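Disulphide isomerase (Xylella fastidiosa, PDB 3FK8) probably acts as a thioredoxin-family thiol-disulphide oxidoreductase that rearranges disulphide bonds in other proteins. Local coordinates at residues Thr16-Ala21 with Thr32-Gly37; Val67-Asp70 with Arg76-Glu79; Gln82-Pro87 with Val96-Asp101; Ala94-Val97 with Lys103-Tyr106. All coordinates share one frame; numbering follows the deposited sequence.

Contact 1 of 4, residues Thr16-Ala21 with Thr32-Gly37; sequences TQVKKA and TLLVFG
Val18 and Ala21, one helical turn apart on helix 14-28, rest on Leu34 and Thr32, alternate residues of an inner strand of the thioredoxin fold's mixed sheet. The contact is purely apolar where Val18 meets Leu34. Both methyls of Val18 gather round one branch of the leucine, with CG2 4.0 Å and CG1 4.2 Å from Leu34 CD2, and the two side chains cross at about a right angle. Leu34 reaches the helix although its first bond does not aim there: CG lies beside the backbone N (chi1 -56°), and CD2, the branch that is not extended from CA, is the one that meets the valine. One turn further on, the backbones draw closer, from 7.7 Å between the CA atoms of Val18 and Leu34 to 6.6 Å between those of Ala21 and Thr32. Here the single methyl of Ala21 meets a methyl of similar size, CB lying 3.9 Å from Thr32 CG2. Around this first shell, Val67 and Ile69 of the neighbouring strand 65-70 also lie against Ala21 and Val18, and Leu80 of helix 78-83 touches Val18 too. The helix therefore covers parts of two parallel strands at once. Strand 32-37 is held in place on both edges by backbone hydrogen bonds, through Leu33 to Val67 and through Leu34 to Val96. Within the helix, the backbone N of Ala21 is bonded to Gln17 O at 3.0 Å, which fixes the turn that presents its CB to Thr32 CG2.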
loop_
_atom_site.group_PDB
_atom_site.type_symbol
_atom_site.label_atom_id
_atom_site.label_comp_id
_atom_site.label_asym_id
_atom_site.label_seq_id
_atom_site.Cartn_x
_atom_site.Cartn_y
_atom_site.Cartn_z
ATOM N N THR A 16 -8.639 -8.258 -9.224
ATOM C CA THR A 16 -8.005 -8.287 -10.549
ATOM C C THR A 16 -6.728 -7.481 -10.545
ATOM O O THR A 16 -5.688 -7.973 -11.011
ATOM C CB THR A 16 -8.960 -7.844 -11.630
ATOM O OG1 THR A 16 -10.049 -8.760 -11.641
ATOM C CG2 THR A 16 -8.298 -7.965 -12.996
ATOM N N GLN A 17 -6.786 -6.287 -9.941
ATOM C CA GLN A 17 -5.603 -5.422 -9.854
ATOM C C GLN A 17 -4.477 -6.069 -9.075
ATOM O O GLN A 17 -3.323 -5.979 -9.488
ATOM C CB GLN A 17 -5.924 -4.043 -9.302
ATOM C CG GLN A 17 -6.785 -3.260 -10.290
ATOM C CD GLN A 17 -6.980 -1.813 -9.940
ATOM O OE1 GLN A 17 -6.929 -1.441 -8.769
ATOM N NE2 GLN A 17 -7.256 -0.972 -10.959
ATOM N N VAL A 18 -4.806 -6.737 -7.964
ATOM C CA VAL A 18 -3.767 -7.396 -7.187
ATOM C C VAL A 18 -3.187 -8.573 -7.994
ATOM O O VAL A 18 -1.994 -8.775 -8.038
ATOM C CB VAL A 18 -4.330 -7.873 -5.842
ATOM C CG1 VAL A 18 -3.364 -8.790 -5.121
ATOM C CG2 VAL A 18 -4.657 -6.667 -4.959
ATOM N N LYS A 19 -4.052 -9.333 -8.668
ATOM C CA LYS A 19 -3.587 -10.456 -9.479
ATOM C C LYS A 19 -2.591 -9.969 -10.546
ATOM O O LYS A 19 -1.522 -10.572 -10.750
ATOM C CB LYS A 19 -4.763 -11.223 -10.103
ATOM C CG LYS A 19 -4.376 -12.550 -10.741
ATOM C CD LYS A 19 -5.640 -13.362 -11.114
ATOM C CE LYS A 19 -5.268 -14.595 -11.911
ATOM N NZ LYS A 19 -6.497 -15.271 -12.370
ATOM N N LYS A 20 -2.971 -8.878 -11.215
ATOM C CA LYS A 20 -2.148 -8.275 -12.269
ATOM C C LYS A 20 -0.802 -7.733 -11.742
ATOM O O LYS A 20 0.211 -7.825 -12.435
ATOM C CB LYS A 20 -2.922 -7.152 -12.943
ATOM C CG LYS A 20 -2.120 -6.377 -13.986
ATOM C CD LYS A 20 -2.919 -5.166 -14.452
ATOM C CE LYS A 20 -2.188 -4.358 -15.498
ATOM N NZ LYS A 20 -2.207 -5.018 -16.806
ATOM N N ALA A 21 -0.796 -7.166 -10.532
ATOM C CA ALA A 21 0.426 -6.646 -9.919
ATOM C C ALA A 21 1.330 -7.801 -9.480
ATOM O O ALA A 21 2.555 -7.772 -9.712
ATOM C CB ALA A 21 0.086 -5.768 -8.763
ATOM N N THR A 32 5.582 -7.017 -4.441
ATOM C CA THR A 32 4.419 -6.168 -4.653
ATOM C C THR A 32 4.017 -5.512 -3.337
ATOM O O THR A 32 4.002 -6.156 -2.288
ATOM C CB THR A 32 3.264 -6.994 -5.188
ATOM O OG1 THR A 32 3.655 -7.563 -6.433
ATOM C CG2 THR A 32 1.979 -6.153 -5.375
ATOM N N LEU A 33 3.732 -4.220 -3.398
ATOM C CA LEU A 33 3.258 -3.458 -2.270
ATOM C C LEU A 33 1.756 -3.231 -2.409
ATOM O O LEU A 33 1.300 -2.632 -3.374
ATOM C CB LEU A 33 3.978 -2.137 -2.325
ATOM C CG LEU A 33 3.697 -1.120 -1.282
ATOM C CD1 LEU A 33 4.150 -1.668 0.078
ATOM C CD2 LEU A 33 4.399 0.210 -1.579
ATOM N N LEU A 34 1.014 -3.783 -1.470
ATOM C CA LEU A 34 -0.425 -3.542 -1.388
ATOM C C LEU A 34 -0.680 -2.451 -0.331
ATOM O O LEU A 34 -0.250 -2.605 0.820
ATOM C CB LEU A 34 -1.128 -4.801 -0.950
ATOM C CG LEU A 34 -0.930 -6.072 -1.754
ATOM C CD1 LEU A 34 -1.788 -7.226 -1.265
ATOM C CD2 LEU A 34 -1.172 -5.809 -3.231
ATOM N N VAL A 35 -1.333 -1.378 -0.748
ATOM C CA VAL A 35 -1.594 -0.248 0.145
ATOM C C VAL A 35 -3.077 -0.161 0.367
ATOM O O VAL A 35 -3.847 0.113 -0.570
ATOM C CB VAL A 35 -1.070 1.101 -0.415
ATOM C CG1 VAL A 35 -1.237 2.175 0.625
ATOM C CG2 VAL A 35 0.394 0.949 -0.879
ATOM N N PHE A 36 -3.504 -0.470 1.596
ATOM C CA PHE A 36 -4.939 -0.447 1.960
ATOM C C PHE A 36 -5.291 0.889 2.599
ATOM O O PHE A 36 -4.646 1.318 3.557
ATOM C CB PHE A 36 -5.220 -1.552 2.963
ATOM C CG PHE A 36 -5.099 -2.942 2.409
ATOM C CD1 PHE A 36 -6.259 -3.649 2.024
ATOM C CD2 PHE A 36 -3.860 -3.570 2.266
ATOM C CE1 PHE A 36 -6.142 -4.952 1.515
ATOM C CE2 PHE A 36 -3.777 -4.884 1.759
ATOM C CZ PHE A 36 -4.881 -5.548 1.404
ATOM N N GLY A 37 -6.351 1.538 2.122
ATOM C CA GLY A 37 -6.705 2.838 2.661
ATOM C C GLY A 37 -8.012 3.298 2.059
ATOM O O GLY A 37 -8.757 2.508 1.446
#

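Contact 2 of 4, residues Val67-Asp70 with Arg76-Glu79; sequences VKID and RNLE
The beta-alpha connection of the thioredoxin fold that runs from strand 65-70 to helix 78-83 is tied together by Asp70, Ile69, Arg76 and Asn77. Asp70 ends the strand, and Arg76 comes back beside it with 6.7 Å between their CA atoms. Arg76 NH1 makes a salt-bridging hydrogen bond of 2.7 Å to Asp70 OD2. The bond is bent, 141° at the hydrogen, and uses the syn lone pair of OD2, while the oxygen itself is tilted 22° from the guanidinium plane. The two flat groups are turned 64° against each other, and Asp70 OD1 stays 3.7 Å from Arg76 NH1, so the close approach is through OD2. The extended arginine chain also lays its CD 3.3 Å from Asp70 OD2. The other carboxylate oxygen, OD1, accepts the backbone N-H of Gly72, so the loop itself holds the carboxylate. Arg76 has two conformers; the geometry given is that of one. Next to the charged pair, Ile69 CG2 meets Asn77 CB at 3.8 Å. Asn77 stands at the N-cap position of the helix, though its side chain makes no capping bond there. On the sheet, Ile69 is flanked by Leu34 and Phe36 of strand 32-37, while helix 14-28 touches it through Val18 and Asn77 through Ala14.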
loop_
_atom_site.group_PDB
_atom_site.type_symbol
_atom_site.label_atom_id
_atom_site.label_comp_id
_atom_site.label_asym_id
_atom_site.label_seq_id
_atom_site.Cartn_x
_atom_site.Cartn_y
_atom_site.Cartn_z
ATOM N N VAL A 67 -0.148 -1.651 -5.734
ATOM C CA VAL A 67 -1.616 -1.638 -5.893
ATOM C C VAL A 67 -2.213 -0.942 -4.698
ATOM O O VAL A 67 -1.883 -1.301 -3.570
ATOM C CB VAL A 67 -2.246 -3.053 -5.946
ATOM C CG1 VAL A 67 -3.788 -2.993 -6.031
ATOM C CG2 VAL A 67 -1.694 -3.841 -7.104
ATOM N N LYS A 68 -3.110 0.019 -4.949
ATOM C CA LYS A 68 -3.901 0.662 -3.889
ATOM C C LYS A 68 -5.252 0.018 -3.783
ATOM O O LYS A 68 -5.903 -0.126 -4.828
ATOM C CB LYS A 68 -4.042 2.159 -4.120
ATOM C CG LYS A 68 -2.810 2.954 -3.659
ATOM C CD LYS A 68 -3.030 4.464 -3.816
ATOM C CE LYS A 68 -2.650 4.907 -5.212
ATOM N NZ LYS A 68 -2.722 6.406 -5.419
ATOM N N ILE A 69 -5.641 -0.425 -2.592
ATOM C CA ILE A 69 -6.900 -1.123 -2.366
ATOM C C ILE A 69 -7.799 -0.249 -1.476
ATOM O O ILE A 69 -7.465 0.026 -0.305
ATOM C CB ILE A 69 -6.681 -2.509 -1.686
ATOM C CG1 ILE A 69 -5.821 -3.344 -2.635
ATOM C CG2 ILE A 69 -7.974 -3.167 -1.412
ATOM C CD1 ILE A 69 -4.937 -4.286 -2.001
ATOM N N ASP A 70 -8.912 0.209 -2.041
ATOM C CA ASP A 70 -9.917 0.958 -1.298
ATOM C C ASP A 70 -10.649 0.064 -0.306
ATOM O O ASP A 70 -11.198 -0.950 -0.687
ATOM C CB ASP A 70 -10.932 1.512 -2.306
ATOM C CG ASP A 70 -12.030 2.304 -1.620
ATOM O OD1 ASP A 70 -11.764 2.963 -0.619
ATOM O OD2 ASP A 70 -13.159 2.281 -2.147
ATOM N N ARG A 76 -15.389 -2.107 2.320
ATOM C CA ARG A 76 -15.136 -2.534 0.939
ATOM C C ARG A 76 -13.872 -3.367 0.940
ATOM O O ARG A 76 -12.955 -3.109 1.700
ATOM C CB ARG A 76 -14.930 -1.329 0.036
ATOM C CG ARG A 76 -16.173 -0.515 -0.229
ATOM C CD ARG A 76 -15.758 0.826 -0.788
ATOM N NE ARG A 76 -16.843 1.805 -0.868
ATOM C CZ ARG A 76 -16.620 3.102 -1.076
ATOM N NH1 ARG A 76 -15.386 3.562 -1.197
ATOM N NH2 ARG A 76 -17.630 3.948 -1.154
ATOM N N ASN A 77 -13.819 -4.378 0.078
ATOM C CA ASN A 77 -12.630 -5.211 -0.084
ATOM C C ASN A 77 -12.124 -5.830 1.206
ATOM O O ASN A 77 -10.945 -6.134 1.344
ATOM C CB ASN A 77 -11.519 -4.417 -0.782
ATOM C CG ASN A 77 -11.853 -4.078 -2.191
ATOM O OD1 ASN A 77 -11.770 -2.891 -2.623
ATOM N ND2 ASN A 77 -12.287 -5.055 -2.919
ATOM N N LEU A 78 -13.041 -6.081 2.147
ATOM C CA LEU A 78 -12.568 -6.594 3.427
ATOM C C LEU A 78 -11.999 -7.992 3.305
ATOM O O LEU A 78 -11.089 -8.364 4.045
ATOM C CB LEU A 78 -13.725 -6.588 4.433
ATOM C CG LEU A 78 -14.307 -5.211 4.755
ATOM C CD1 LEU A 78 -15.371 -5.410 5.818
ATOM C CD2 LEU A 78 -13.223 -4.256 5.223
ATOM N N GLU A 79 -12.522 -8.792 2.397
ATOM C CA GLU A 79 -12.004 -10.133 2.239
ATOM C C GLU A 79 -10.603 -10.132 1.643
ATOM O O GLU A 79 -9.849 -11.057 1.853
ATOM C CB GLU A 79 -12.958 -10.997 1.450
ATOM C CG GLU A 79 -12.928 -10.798 -0.023
ATOM C CD GLU A 79 -13.504 -9.513 -0.554
ATOM O OE1 GLU A 79 -14.104 -8.686 0.201
ATOM O OE2 GLU A 79 -13.376 -9.346 -1.794
#

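Contact 3 of 4, residues Gln82-Pro87 with Val96-Asp101; sequences QAYGDP and VVVNSD
After helix 78-83 the backbone doubles back from Tyr84 to Pro87, with positive phi at Gly85 (96°) and Asp86 (54°), and this turn sets Pro87 beside Val96, 6.8 Å between their CA atoms. Val96 CG2 is where most of the contact gathers. Pro87 CG approaches it to 3.7 Å and Pro87 CB to 3.8 Å, the ring and the valine crossing at a slant. The carbonyl of Tyr84 borders the same methyl, its O 3.7 Å from Val96 CG2, while Tyr84 CB stands off a little further at 4.1 Å. That methyl is thus touched from both ends of the turn. The phenol ring extends along the strand to the next residue on the same side: Tyr84 CE1 meets Val98 CG2 at 4.1 Å, and the two side chains cross at about a right angle. Tyr84 CG lies beside its backbone N (chi1 -76°), which directs the ring along the strand. In both valines CG2, the branch beside the backbone N, does the touching, so successive inward residues of the strand offer equivalent methyls to the turn. The turn packs on the face of the sheet that carries Val96 and Val98. Leu34 and Phe36 of strand 32-37 pack next to Val96, Val18 and Leu22 of helix 14-28 lie against Tyr84, and Val104 of strand 104-107 touches the phenol ring from the hairpin.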
loop_
_atom_site.group_PDB
_atom_site.type_symbol
_atom_site.label_atom_id
_atom_site.label_comp_id
_atom_site.label_asym_id
_atom_site.label_seq_id
_atom_site.Cartn_x
_atom_site.Cartn_y
_atom_site.Cartn_z
ATOM N N GLN A 82 -8.500 -9.587 4.600
ATOM C CA GLN A 82 -8.413 -10.839 5.368
ATOM C C GLN A 82 -7.468 -11.839 4.715
ATOM O O GLN A 82 -6.764 -12.566 5.406
ATOM C CB GLN A 82 -9.790 -11.450 5.528
ATOM C CG GLN A 82 -10.697 -10.655 6.454
ATOM C CD GLN A 82 -12.065 -11.297 6.557
ATOM O OE1 GLN A 82 -12.715 -11.565 5.556
ATOM N NE2 GLN A 82 -12.508 -11.536 7.786
ATOM N N ALA A 83 -7.428 -11.874 3.376
ATOM C CA ALA A 83 -6.629 -12.862 2.652
ATOM C C ALA A 83 -5.138 -12.659 2.864
ATOM O O ALA A 83 -4.362 -13.585 2.760
ATOM C CB ALA A 83 -6.952 -12.819 1.155
ATOM N N TYR A 84 -4.773 -11.393 3.130
ATOM C CA TYR A 84 -3.380 -10.966 3.163
ATOM C C TYR A 84 -2.971 -10.581 4.566
ATOM O O TYR A 84 -2.007 -9.831 4.760
ATOM C CB TYR A 84 -3.111 -9.853 2.113
ATOM C CG TYR A 84 -3.034 -10.378 0.743
ATOM C CD1 TYR A 84 -1.888 -11.018 0.286
ATOM C CD2 TYR A 84 -4.122 -10.305 -0.132
ATOM C CE1 TYR A 84 -1.841 -11.581 -0.981
ATOM C CE2 TYR A 84 -4.064 -10.854 -1.438
ATOM C CZ TYR A 84 -2.906 -11.457 -1.871
ATOM O OH TYR A 84 -2.904 -12.070 -3.108
ATOM N N GLY A 85 -3.664 -11.138 5.557
ATOM C CA GLY A 85 -3.206 -11.044 6.929
ATOM C C GLY A 85 -3.793 -9.935 7.778
ATOM O O GLY A 85 -3.178 -9.554 8.789
ATOM N N ASP A 86 -4.988 -9.458 7.414
ATOM C CA ASP A 86 -5.712 -8.416 8.164
ATOM C C ASP A 86 -4.932 -7.148 8.408
ATOM O O ASP A 86 -4.976 -6.657 9.529
ATOM C CB ASP A 86 -6.229 -8.968 9.487
ATOM C CG ASP A 86 -7.218 -10.079 9.302
ATOM O OD1 ASP A 86 -8.268 -9.846 8.662
ATOM O OD2 ASP A 86 -6.962 -11.179 9.843
ATOM N N PRO A 87 -4.257 -6.595 7.402
ATOM C CA PRO A 87 -3.413 -5.429 7.652
ATOM C C PRO A 87 -4.201 -4.234 8.230
ATOM O O PRO A 87 -3.624 -3.429 8.938
ATOM C CB PRO A 87 -2.901 -5.079 6.232
ATOM C CG PRO A 87 -3.886 -5.708 5.308
ATOM C CD PRO A 87 -4.225 -6.969 5.971
ATOM N N VAL A 96 0.917 -4.338 2.872
ATOM C CA VAL A 96 1.392 -5.722 2.796
ATOM C C VAL A 96 2.476 -5.745 1.728
ATOM O O VAL A 96 2.286 -5.203 0.652
ATOM C CB VAL A 96 0.253 -6.713 2.417
ATOM C CG1 VAL A 96 0.760 -8.153 2.328
ATOM C CG2 VAL A 96 -0.870 -6.603 3.384
ATOM N N VAL A 97 3.599 -6.407 2.013
ATOM C CA VAL A 97 4.637 -6.626 1.006
ATOM C C VAL A 97 4.508 -8.116 0.657
ATOM O O VAL A 97 4.585 -8.978 1.543
ATOM C CB VAL A 97 6.055 -6.355 1.597
ATOM C CG1 VAL A 97 7.167 -6.729 0.601
ATOM C CG2 VAL A 97 6.169 -4.899 2.069
ATOM N N VAL A 98 4.283 -8.415 -0.613
ATOM C CA VAL A 98 4.199 -9.797 -1.067
ATOM C C VAL A 98 5.446 -10.045 -1.915
ATOM O O VAL A 98 5.739 -9.274 -2.846
ATOM C CB VAL A 98 2.913 -10.002 -1.921
ATOM C CG1 VAL A 98 2.695 -11.476 -2.322
ATOM C CG2 VAL A 98 1.699 -9.463 -1.129
ATOM N N ASN A 99 6.152 -11.133 -1.656
ATOM C CA ASN A 99 7.347 -11.456 -2.439
ATOM C C ASN A 99 6.959 -11.868 -3.832
ATOM O O ASN A 99 5.796 -12.096 -4.158
ATOM C CB ASN A 99 8.142 -12.582 -1.776
ATOM C CG ASN A 99 8.867 -12.120 -0.554
ATOM O OD1 ASN A 99 9.290 -10.954 -0.444
ATOM N ND2 ASN A 99 9.013 -13.021 0.389
ATOM N N SER A 100 7.997 -11.966 -4.668
ATOM C CA SER A 100 7.809 -12.236 -6.086
ATOM C C SER A 100 7.187 -13.607 -6.338
ATOM O O SER A 100 6.662 -13.856 -7.407
ATOM C CB SER A 100 9.144 -12.072 -6.836
ATOM O OG SER A 100 10.151 -12.914 -6.271
ATOM N N ASP A 101 7.244 -14.498 -5.340
ATOM C CA ASP A 101 6.573 -15.788 -5.420
ATOM C C ASP A 101 5.107 -15.795 -4.977
ATOM O O ASP A 101 4.451 -16.834 -4.931
ATOM C CB ASP A 101 7.366 -16.843 -4.620
ATOM C CG ASP A 101 7.242 -16.674 -3.090
ATOM O OD1 ASP A 101 6.805 -15.593 -2.586
ATOM O OD2 ASP A 101 7.606 -17.650 -2.357
#

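Contact 4 of 4, residues Ala94-Val97 with Lys103-Tyr106; sequences AVVV and KVRY. With FMT (formic acid), chain E.
Val97 faces both Arg105 and Tyr106, a classic beta bulge in the hairpin that ends the thioredoxin-type sheet. The tight part is backbone. Val97 N gives a nearly straight bond to Tyr106 O, 2.8 Å and 171° at the hydrogen. In return Val97 O takes Arg105 N at 2.8 Å and, weakly, Tyr106 N at 3.3 Å, so one carbonyl serves two successive amides. Tyr106 O is likewise shared, since Val96 CA comes within 3.4 Å of it as a CH donor. Side chains back this up on either face. Val97 CG2 meets the edge of the Tyr106 ring, 4.2 Å from CD2, and on the other face Val96 CG1 crosses Val104 CG2 at 3.9 Å. Two residues, Arg105 and Tyr106, thus stand opposite one, and the axes of the short strand segments 94-97 and 104-106 run 126° apart. The solvent side is looser. Arg105 is exposed, and its chain, with CG anti to the backbone N (chi1 175°) and extended to NE, leads away from Val97. NH1 there bonds to Ile131 O of helix 121-132, and makes a weak bond of 3.0 Å to O1 of a formic acid that probably came from the crystallisation liquor. That small molecule touches Val97 CG1 as well. The register of this edge thus rests on main-chain bonds, with the guanidinium adding a tie to the last helix.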
loop_
_atom_site.group_PDB
_atom_site.type_symbol
_atom_site.label_atom_id
_atom_site.label_comp_id
_atom_site.label_asym_id
_atom_site.label_seq_id
_atom_site.Cartn_x
_atom_site.Cartn_y
_atom_site.Cartn_z
ATOM N N ALA A 94 -2.475 0.969 5.681
ATOM C CA ALA A 94 -1.752 -0.258 6.047
ATOM C C ALA A 94 -1.153 -0.860 4.814
ATOM O O ALA A 94 -1.668 -0.678 3.722
ATOM C CB ALA A 94 -2.676 -1.238 6.729
ATOM N N VAL A 95 -0.041 -1.567 4.965
ATOM C CA VAL A 95 0.607 -2.151 3.802
ATOM C C VAL A 95 0.889 -3.641 3.998
ATOM O O VAL A 95 1.051 -4.113 5.135
ATOM C CB VAL A 95 1.860 -1.377 3.287
ATOM C CG1 VAL A 95 1.561 0.170 2.957
ATOM C CG2 VAL A 95 2.875 -1.409 4.284
ATOM N N VAL A 96 0.917 -4.338 2.872
ATOM C CA VAL A 96 1.392 -5.722 2.796
ATOM C C VAL A 96 2.476 -5.745 1.728
ATOM O O VAL A 96 2.286 -5.203 0.652
ATOM C CB VAL A 96 0.253 -6.713 2.417
ATOM C CG1 VAL A 96 0.760 -8.153 2.328
ATOM C CG2 VAL A 96 -0.870 -6.603 3.384
ATOM N N VAL A 97 3.599 -6.407 2.013
ATOM C CA VAL A 97 4.637 -6.626 1.006
ATOM C C VAL A 97 4.508 -8.116 0.657
ATOM O O VAL A 97 4.585 -8.978 1.543
ATOM C CB VAL A 97 6.055 -6.355 1.597
ATOM C CG1 VAL A 97 7.167 -6.729 0.601
ATOM C CG2 VAL A 97 6.169 -4.899 2.069
ATOM N N LYS A 103 3.901 -14.939 -1.974
ATOM C CA LYS A 103 3.706 -15.148 -0.551
ATOM C C LYS A 103 4.006 -13.896 0.230
ATOM O O LYS A 103 5.017 -13.206 -0.027
ATOM C CB LYS A 103 4.604 -16.322 -0.073
ATOM C CG LYS A 103 4.316 -17.689 -0.769
ATOM C CD LYS A 103 2.870 -18.192 -0.500
ATOM C CE LYS A 103 2.688 -19.582 -1.091
ATOM N NZ LYS A 103 1.396 -20.284 -0.800
ATOM N N VAL A 104 3.175 -13.610 1.217
ATOM C CA VAL A 104 3.370 -12.402 2.035
ATOM C C VAL A 104 4.733 -12.435 2.750
ATOM O O VAL A 104 5.097 -13.481 3.318
ATOM C CB VAL A 104 2.264 -12.355 3.113
ATOM C CG1 VAL A 104 2.608 -11.295 4.176
ATOM C CG2 VAL A 104 0.918 -12.047 2.470
ATOM N N ARG A 105 5.444 -11.318 2.746
ATOM C CA ARG A 105 6.659 -11.134 3.547
ATOM C C ARG A 105 6.406 -10.359 4.802
ATOM O O ARG A 105 6.960 -10.691 5.864
ATOM C CB ARG A 105 7.736 -10.365 2.765
ATOM C CG ARG A 105 8.976 -10.045 3.612
ATOM C CD ARG A 105 10.023 -9.235 2.890
ATOM N NE ARG A 105 11.084 -8.867 3.826
ATOM C CZ ARG A 105 11.923 -7.839 3.664
ATOM N NH1 ARG A 105 11.839 -7.061 2.595
ATOM N NH2 ARG A 105 12.833 -7.595 4.593
ATOM N N TYR A 106 5.643 -9.269 4.704
ATOM C CA TYR A 106 5.524 -8.334 5.806
ATOM C C TYR A 106 4.170 -7.673 5.715
ATOM O O TYR A 106 3.695 -7.411 4.620
ATOM C CB TYR A 106 6.638 -7.282 5.730
ATOM C CG TYR A 106 6.490 -6.123 6.721
ATOM C CD1 TYR A 106 6.569 -6.313 8.121
ATOM C CD2 TYR A 106 6.243 -4.844 6.255
ATOM C CE1 TYR A 106 6.435 -5.229 9.015
ATOM C CE2 TYR A 106 6.103 -3.775 7.146
ATOM C CZ TYR A 106 6.188 -3.957 8.492
ATOM O OH TYR A 106 6.045 -2.838 9.303
HETATM C C FMT E . 11.068 -8.442 -0.334
HETATM O O1 FMT E . 10.630 -7.291 -0.172
HETATM O O2 FMT E . 10.704 -9.250 -1.207
#

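Overall arrangement
Contacts 1, 2 and 3 come in series along the chain, contact 4 begins on the strand where contact 3 ends, and all reach one mixed sheet of order 65-70, 32-37, 94-98, 104-107. Contact 1 puts helix 14-28 on the inner strand 32-37, and contact 2, its centre about 8 Å away, lies where strand 65-70 leads toward helix 78-83. Contact 3 starts at the end of that helix and shares Val96 and Val97 with contact 4, their centres about 4 Å apart; contacts 2 and 4, about 14 Å apart between centres, do not touch. All lie within one compact thioredoxin-like domain, in which a CxxC pattern at a helix start is consistent with disulphide chemistry.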